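Local coordinates for protein cytosine-specific methyltransferase (Escherichia coli O157:H7 EDL933, PDB 3G7U) that probably transfers a methyl group from S-adenosyl-L-methionine to carbon 5 of cytosine in DNA, at residues Leu113-Met124 against Thr163-Leu174. Numbering follows the deposited sequence.
Sequences LFFLAENVPGIM and TRYFFIGVKKSL
Phe115 lays one face of its ring across the backbone of Gly169, whose CA sits 3.8 Å from the ring centroid in a CH-pi contact. With CG held between the backbone N and the carbonyl carbon (chi1 67°), the ring swings over the neighbouring strand, where glycine offers no side chain to obstruct it; Val107 of helix 94-110 touches the same phenylalanine. Beneath, the two residues form an antiparallel hydrogen-bonded pair, one of three along strands 114-119 and 163-171. In the middle pair Phe167 N reaches Ala117 O at 2.8 Å.

Further along this face, Met124, bent at chi2 and chi3, reaches two rings. Its CG lies over the Tyr165 face, 4.0 Å from the centroid, while SD meets the Phe167 ring at its edge, a Met-aromatic contact. Ile123 CG2 adds a methyl 3.5 Å from Tyr165 CD2, and the Ile123 side chain also touches Cys81, the predicted catalytic residue.

On the other face, in the conformer given, Arg164 grips Glu118 side-on in a salt bridge: NE and NH1 both donate to Glu118 OE2, each at 2.8 Å and from the same side of the carboxylate plane. In that conformer Val120 CG1 also covers a guanidinium face.

Strand 163-171 is inserted between 114-119 and 143-152 and runs antiparallel to both, giving the 3-2-1-4-5-7-6 order of the class I SAM-dependent methyltransferase fold, whose seventh strand alone runs against the others.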
ATOM      1  N   LEU A 113       1.856 -16.463 -14.656  1.00 22.62           N
ATOM      2  CA  LEU A 113       3.326 -16.519 -14.774  1.00 23.84           C
ATOM      3  C   LEU A 113       3.985 -16.331 -13.408  1.00 28.35           C
ATOM      4  O   LEU A 113       5.008 -16.921 -13.132  1.00 25.49           O
ATOM      5  CB  LEU A 113       3.837 -15.455 -15.740  1.00 27.27           C
ATOM      6  CG  LEU A 113       3.290 -15.582 -17.180  1.00 29.00           C
ATOM      7  CD1 LEU A 113       3.885 -14.517 -18.065  1.00 29.75           C
ATOM      8  CD2 LEU A 113       3.472 -17.015 -17.755  1.00 32.28           C
ATOM      9  N   PHE A 114       3.374 -15.526 -12.543  1.00 23.21           N
ATOM     10  CA  PHE A 114       3.931 -15.357 -11.191  1.00 22.35           C
ATOM     11  C   PHE A 114       2.828 -15.050 -10.174  1.00 21.41           C
ATOM     12  O   PHE A 114       1.700 -14.664 -10.548  1.00 21.85           O
ATOM     13  CB  PHE A 114       4.998 -14.254 -11.217  1.00 25.49           C
ATOM     14  CG  PHE A 114       4.446 -12.855 -11.220  1.00 26.34           C
ATOM     15  CD1 PHE A 114       4.265 -12.168 -10.020  1.00 28.20           C
ATOM     16  CD2 PHE A 114       4.155 -12.194 -12.413  1.00 27.85           C
ATOM     17  CE1 PHE A 114       3.759 -10.874 -10.004  1.00 23.58           C
ATOM     18  CE2 PHE A 114       3.656 -10.884 -12.414  1.00 28.00           C
ATOM     19  CZ  PHE A 114       3.470 -10.216 -11.215  1.00 28.45           C
ATOM     20  N   PHE A 115       3.128 -15.259  -8.889  1.00 24.49           N
ATOM     21  CA  PHE A 115       2.283 -14.696  -7.833  1.00 18.49           C
ATOM     22  C   PHE A 115       3.149 -13.873  -6.889  1.00 23.24           C
ATOM     23  O   PHE A 115       4.363 -14.118  -6.766  1.00 19.47           O
ATOM     24  CB  PHE A 115       1.497 -15.763  -7.069  1.00 20.56           C
ATOM     25  CG  PHE A 115       2.337 -16.701  -6.242  1.00 28.72           C
ATOM     26  CD1 PHE A 115       2.701 -16.375  -4.915  1.00 26.66           C
ATOM     27  CD2 PHE A 115       2.734 -17.932  -6.756  1.00 26.29           C
ATOM     28  CE1 PHE A 115       3.436 -17.240  -4.146  1.00 27.19           C
ATOM     29  CE2 PHE A 115       3.467 -18.804  -5.984  1.00 28.43           C
ATOM     30  CZ  PHE A 115       3.839 -18.459  -4.677  1.00 29.68           C
ATOM     31  N   LEU A 116       2.528 -12.878  -6.277  1.00 22.71           N
ATOM     32  CA  LEU A 116       3.198 -12.134  -5.191  1.00 20.42           C
ATOM     33  C   LEU A 116       2.135 -11.978  -4.138  1.00 22.22           C
ATOM     34  O   LEU A 116       1.082 -11.354  -4.391  1.00 21.57           O
ATOM     35  CB  LEU A 116       3.681 -10.774  -5.680  1.00 23.83           C
ATOM     36  CG  LEU A 116       4.321  -9.844  -4.608  1.00 28.85           C
ATOM     37  CD1 LEU A 116       5.329  -8.951  -5.244  1.00 31.68           C
ATOM     38  CD2 LEU A 116       3.298  -8.986  -3.857  1.00 29.17           C
ATOM     39  N   ALA A 117       2.419 -12.484  -2.949  1.00 21.42           N
ATOM     40  CA  ALA A 117       1.570 -12.245  -1.775  1.00 22.07           C
ATOM     41  C   ALA A 117       2.354 -11.416  -0.773  1.00 24.00           C
ATOM     42  O   ALA A 117       3.569 -11.579  -0.648  1.00 22.64           O
ATOM     43  CB  ALA A 117       1.168 -13.541  -1.136  1.00 21.16           C
ATOM     44  N   GLU A 118       1.668 -10.496  -0.115  1.00 23.42           N
ATOM     45  CA  GLU A 118       2.301  -9.686   0.944  1.00 24.03           C
ATOM     46  C   GLU A 118       1.584 -10.005   2.245  1.00 27.32           C
ATOM     47  O   GLU A 118       0.357 -10.192   2.262  1.00 23.59           O
ATOM     48  CB  GLU A 118       2.256  -8.198   0.603  1.00 23.99           C
ATOM     49  CG  GLU A 118       0.850  -7.564   0.433  1.00 31.96           C
ATOM     50  CD  GLU A 118       0.184  -7.144   1.763  1.00 38.15           C
ATOM     51  OE1 GLU A 118      -0.993  -6.716   1.747  1.00 31.50           O
ATOM     52  OE2 GLU A 118       0.839  -7.217   2.825  1.00 33.98           O
ATOM     53  N   ASN A 119       2.328 -10.106   3.350  1.00 26.45           N
ATOM     54  CA  ASN A 119       1.710 -10.357   4.633  1.00 24.42           C
ATOM     55  C   ASN A 119       2.440  -9.513   5.700  1.00 30.75           C
ATOM     56  O   ASN A 119       3.599  -9.193   5.544  1.00 31.57           O
ATOM     57  CB  ASN A 119       1.781 -11.825   5.038  1.00 26.52           C
ATOM     58  CG  ASN A 119       0.763 -12.700   4.307  1.00 34.33           C
ATOM     59  OD1 ASN A 119       1.069 -13.218   3.241  1.00 33.58           O
ATOM     60  ND2 ASN A 119      -0.432 -12.892   4.897  1.00 29.06           N
ATOM     61  N   VAL A 120       1.742  -9.164   6.764  1.00 32.13           N
ATOM     62  CA  VAL A 120       2.396  -8.516   7.925  1.00 31.19           C
ATOM     63  C   VAL A 120       2.949  -9.594   8.858  1.00 30.13           C
ATOM     64  O   VAL A 120       2.491 -10.743   8.822  1.00 29.17           O
ATOM     65  CB  VAL A 120       1.380  -7.604   8.675  1.00 32.14           C
ATOM     66  CG1 VAL A 120       1.017  -6.418   7.812  1.00 35.17           C
ATOM     67  CG2 VAL A 120       0.130  -8.390   9.065  1.00 33.29           C
ATOM     68  N   PRO A 121       3.934  -9.236   9.731  1.00 33.19           N
ATOM     69  CA  PRO A 121       4.367 -10.185  10.768  1.00 29.37           C
ATOM     70  C   PRO A 121       3.210 -10.824  11.530  1.00 32.81           C
ATOM     71  O   PRO A 121       2.205 -10.166  11.790  1.00 32.64           O
ATOM     72  CB  PRO A 121       5.219  -9.302  11.691  1.00 33.85           C
ATOM     73  CG  PRO A 121       5.884  -8.355  10.719  1.00 30.06           C
ATOM     74  CD  PRO A 121       4.737  -7.993   9.771  1.00 31.21           C
ATOM     75  N   GLY A 122       3.356 -12.108  11.861  1.00 30.53           N
ATOM     76  CA  GLY A 122       2.282 -12.907  12.412  1.00 32.25           C
ATOM     77  C   GLY A 122       2.151 -14.167  11.584  1.00 34.39           C
ATOM     78  O   GLY A 122       1.824 -15.237  12.101  1.00 35.28           O
ATOM     79  N   ILE A 123       2.423 -14.024  10.287  1.00 30.99           N
ATOM     80  CA  ILE A 123       2.284 -15.117   9.299  1.00 32.27           C
ATOM     81  C   ILE A 123       3.228 -16.306   9.587  1.00 32.58           C
ATOM     82  O   ILE A 123       2.845 -17.472   9.422  1.00 33.66           O
ATOM     83  CB  ILE A 123       2.434 -14.535   7.830  1.00 30.30           C
ATOM     84  CG1 ILE A 123       2.217 -15.593   6.735  1.00 31.47           C
ATOM     85  CG2 ILE A 123       3.773 -13.843   7.627  1.00 30.76           C
ATOM     86  CD1 ILE A 123       0.952 -16.352   6.832  1.00 32.13           C
ATOM     87  N   MET A 124       4.435 -16.034  10.099  1.00 33.19           N
ATOM     88  CA  MET A 124       5.426 -17.105  10.225  1.00 29.94           C
ATOM     89  C   MET A 124       5.279 -17.980  11.455  1.00 31.22           C
ATOM     90  O   MET A 124       6.100 -18.880  11.651  1.00 32.96           O
ATOM     91  CB  MET A 124       6.859 -16.577  10.099  1.00 25.93           C
ATOM     92  CG  MET A 124       7.112 -15.864   8.793  1.00 34.55           C
ATOM     93  SD  MET A 124       6.748 -16.936   7.374  1.00 28.69           S
ATOM     94  CE  MET A 124       8.260 -16.634   6.585  1.00 39.86           C
ATOM     95  N   THR A 163       7.640  -3.159   8.598  1.00 31.65           N
ATOM     96  CA  THR A 163       8.173  -4.337   7.930  1.00 33.76           C
ATOM     97  C   THR A 163       7.037  -5.138   7.289  1.00 32.38           C
ATOM     98  O   THR A 163       5.898  -5.090   7.741  1.00 33.22           O
ATOM     99  CB  THR A 163       9.013  -5.236   8.861  1.00 34.31           C
ATOM    100  OG1 THR A 163       8.204  -5.669   9.949  1.00 41.44           O
ATOM    101  CG2 THR A 163      10.211  -4.482   9.424  1.00 34.93           C
ATOM    102  N   ARG A 164       7.374  -5.884   6.235  1.00 29.94           N
ATOM    103  CA  ARG A 164       6.392  -6.598   5.414  0.50 31.11           C
ATOM    104  C   ARG A 164       7.062  -7.864   4.909  1.00 28.34           C
ATOM    105  O   ARG A 164       8.226  -7.797   4.577  1.00 28.02           O
ATOM    106  CB  ARG A 164       6.074  -5.744   4.179  0.50 30.07           C
ATOM    107  CG  ARG A 164       4.667  -5.875   3.636  0.50 31.94           C
ATOM    108  CD  ARG A 164       3.721  -4.929   4.360  0.50 29.66           C
ATOM    109  NE  ARG A 164       2.324  -5.293   4.164  0.50 31.11           N
ATOM    110  CZ  ARG A 164       1.299  -4.606   4.657  0.50 32.51           C
ATOM    111  NH1 ARG A 164       0.058  -5.005   4.428  0.50 35.60           N
ATOM    112  NH2 ARG A 164       1.507  -3.516   5.376  0.50 32.09           N
ATOM    113  N   TYR A 165       6.328  -8.979   4.807  1.00 27.62           N
ATOM    114  CA  TYR A 165       6.869 -10.164   4.138  1.00 27.06           C
ATOM    115  C   TYR A 165       6.323 -10.200   2.719  1.00 26.21           C
ATOM    116  O   TYR A 165       5.148  -9.890   2.504  1.00 28.85           O
ATOM    117  CB  TYR A 165       6.385 -11.420   4.818  1.00 27.91           C
ATOM    118  CG  TYR A 165       7.081 -11.779   6.116  1.00 30.85           C
ATOM    119  CD1 TYR A 165       8.335 -12.399   6.121  1.00 30.79           C
ATOM    120  CD2 TYR A 165       6.448 -11.556   7.332  1.00 29.49           C
ATOM    121  CE1 TYR A 165       8.959 -12.761   7.336  1.00 32.29           C
ATOM    122  CE2 TYR A 165       7.064 -11.912   8.555  1.00 32.03           C
ATOM    123  CZ  TYR A 165       8.310 -12.508   8.536  1.00 30.00           C
ATOM    124  OH  TYR A 165       8.890 -12.881   9.725  1.00 33.24           O
ATOM    125  N   PHE A 166       7.160 -10.564   1.754  1.00 24.42           N
ATOM    126  CA  PHE A 166       6.685 -10.849   0.405  1.00 24.92           C
ATOM    127  C   PHE A 166       6.994 -12.285   0.049  1.00 25.97           C
ATOM    128  O   PHE A 166       8.108 -12.756   0.271  1.00 26.08           O
ATOM    129  CB  PHE A 166       7.353  -9.929  -0.575  1.00 20.47           C
ATOM    130  CG  PHE A 166       6.891  -8.509  -0.477  1.00 27.65           C
ATOM    131  CD1 PHE A 166       5.830  -8.059  -1.251  1.00 29.59           C
ATOM    132  CD2 PHE A 166       7.501  -7.612   0.402  1.00 31.61           C
ATOM    133  CE1 PHE A 166       5.383  -6.701  -1.171  1.00 27.62           C
ATOM    134  CE2 PHE A 166       7.047  -6.264   0.487  1.00 29.90           C
ATOM    135  CZ  PHE A 166       5.998  -5.823  -0.307  1.00 30.42           C
ATOM    136  N   PHE A 167       5.992 -12.977  -0.502  1.00 22.49           N
ATOM    137  CA  PHE A 167       6.116 -14.368  -0.905  1.00 22.25           C
ATOM    138  C   PHE A 167       5.912 -14.407  -2.405  1.00 24.40           C
ATOM    139  O   PHE A 167       4.838 -14.040  -2.850  1.00 23.67           O
ATOM    140  CB  PHE A 167       5.066 -15.226  -0.224  1.00 25.01           C
ATOM    141  CG  PHE A 167       5.183 -15.236   1.282  1.00 30.59           C
ATOM    142  CD1 PHE A 167       6.070 -16.089   1.916  1.00 36.58           C
ATOM    143  CD2 PHE A 167       4.415 -14.374   2.060  1.00 32.76           C
ATOM    144  CE1 PHE A 167       6.197 -16.087   3.325  1.00 37.97           C
ATOM    145  CE2 PHE A 167       4.527 -14.362   3.462  1.00 36.65           C
ATOM    146  CZ  PHE A 167       5.413 -15.215   4.089  1.00 32.93           C
ATOM    147  N   ILE A 168       6.949 -14.812  -3.162  1.00 24.04           N
ATOM    148  CA  ILE A 168       6.927 -14.706  -4.638  1.00 25.31           C
ATOM    149  C   ILE A 168       7.105 -16.110  -5.240  1.00 30.07           C
ATOM    150  O   ILE A 168       7.880 -16.917  -4.722  1.00 26.29           O
ATOM    151  CB  ILE A 168       8.008 -13.734  -5.160  1.00 30.42           C
ATOM    152  CG1 ILE A 168       7.704 -12.308  -4.715  1.00 24.94           C
ATOM    153  CG2 ILE A 168       8.118 -13.772  -6.709  1.00 30.01           C
ATOM    154  CD1 ILE A 168       8.904 -11.383  -4.772  1.00 31.85           C
ATOM    155  N   GLY A 169       6.363 -16.421  -6.307  1.00 24.03           N
ATOM    156  CA  GLY A 169       6.554 -17.718  -6.969  1.00 27.99           C
ATOM    157  C   GLY A 169       6.548 -17.417  -8.442  1.00 27.38           C
ATOM    158  O   GLY A 169       5.899 -16.477  -8.873  1.00 24.62           O
ATOM    159  N   VAL A 170       7.301 -18.188  -9.224  1.00 26.27           N
ATOM    160  CA  VAL A 170       7.338 -17.968 -10.661  0.50 26.54           C
ATOM    161  C   VAL A 170       7.163 -19.312 -11.340  1.00 26.79           C
ATOM    162  O   VAL A 170       7.604 -20.328 -10.840  1.00 29.44           O
ATOM    163  CB  VAL A 170       8.629 -17.284 -11.186  0.50 25.67           C
ATOM    164  CG1 VAL A 170       8.711 -15.807 -10.762  0.50 26.00           C
ATOM    165  CG2 VAL A 170       9.874 -18.074 -10.808  0.50 21.74           C
ATOM    166  N   LYS A 171       6.436 -19.310 -12.449  1.00 27.60           N
ATOM    167  CA  LYS A 171       6.080 -20.559 -13.117  1.00 29.00           C
ATOM    168  C   LYS A 171       7.372 -21.256 -13.540  1.00 25.92           C
ATOM    169  O   LYS A 171       8.258 -20.619 -14.162  1.00 30.59           O
ATOM    170  CB  LYS A 171       5.223 -20.249 -14.349  1.00 32.58           C
ATOM    171  CG  LYS A 171       4.008 -21.124 -14.498  1.00 35.98           C
ATOM    172  CD  LYS A 171       3.314 -20.717 -15.789  1.00 41.59           C
ATOM    173  CE  LYS A 171       1.934 -21.332 -15.908  1.00 49.16           C
ATOM    174  NZ  LYS A 171       1.910 -22.792 -15.548  1.00 57.52           N
ATOM    175  N   LYS A 172       7.469 -22.519 -13.162  1.00 30.78           N
ATOM    176  CA  LYS A 172       8.614 -23.379 -13.522  1.00 38.19           C
ATOM    177  C   LYS A 172       8.909 -23.403 -15.020  1.00 40.36           C
ATOM    178  O   LYS A 172      10.076 -23.340 -15.436  1.00 44.45           O
ATOM    179  CB  LYS A 172       8.390 -24.785 -13.020  1.00 39.47           C
ATOM    180  CG  LYS A 172       8.837 -24.961 -11.633  1.00 37.18           C
ATOM    181  CD  LYS A 172       8.308 -26.230 -11.089  1.00 39.53           C
ATOM    182  CE  LYS A 172       8.904 -26.467  -9.740  1.00 43.41           C
ATOM    183  NZ  LYS A 172       8.190 -27.593  -9.137  1.00 52.65           N
ATOM    184  N   SER A 173       7.846 -23.433 -15.815  1.00 40.84           N
ATOM    185  CA  SER A 173       7.927 -23.424 -17.279  1.00 44.57           C
ATOM    186  C   SER A 173       8.738 -22.266 -17.847  1.00 45.05           C
ATOM    187  O   SER A 173       9.215 -22.328 -18.981  1.00 49.05           O
ATOM    188  CB  SER A 173       6.511 -23.436 -17.875  1.00 46.96           C
ATOM    189  OG  SER A 173       6.000 -22.126 -18.077  1.00 52.68           O
ATOM    190  N   LEU A 174       8.911 -21.207 -17.068  1.00 43.65           N
ATOM    191  CA  LEU A 174       9.608 -20.025 -17.572  1.00 40.29           C
ATOM    192  C   LEU A 174      11.127 -20.169 -17.509  1.00 42.86           C
ATOM    193  O   LEU A 174      11.854 -19.404 -18.182  1.00 42.43           O
ATOM    194  CB  LEU A 174       9.186 -18.779 -16.791  1.00 43.71           C
ATOM    195  CG  LEU A 174       7.766 -18.244 -17.035  1.00 43.24           C
ATOM    196  CD1 LEU A 174       7.405 -17.244 -15.958  1.00 40.43           C
ATOM    197  CD2 LEU A 174       7.657 -17.616 -18.422  1.00 42.17           C
TER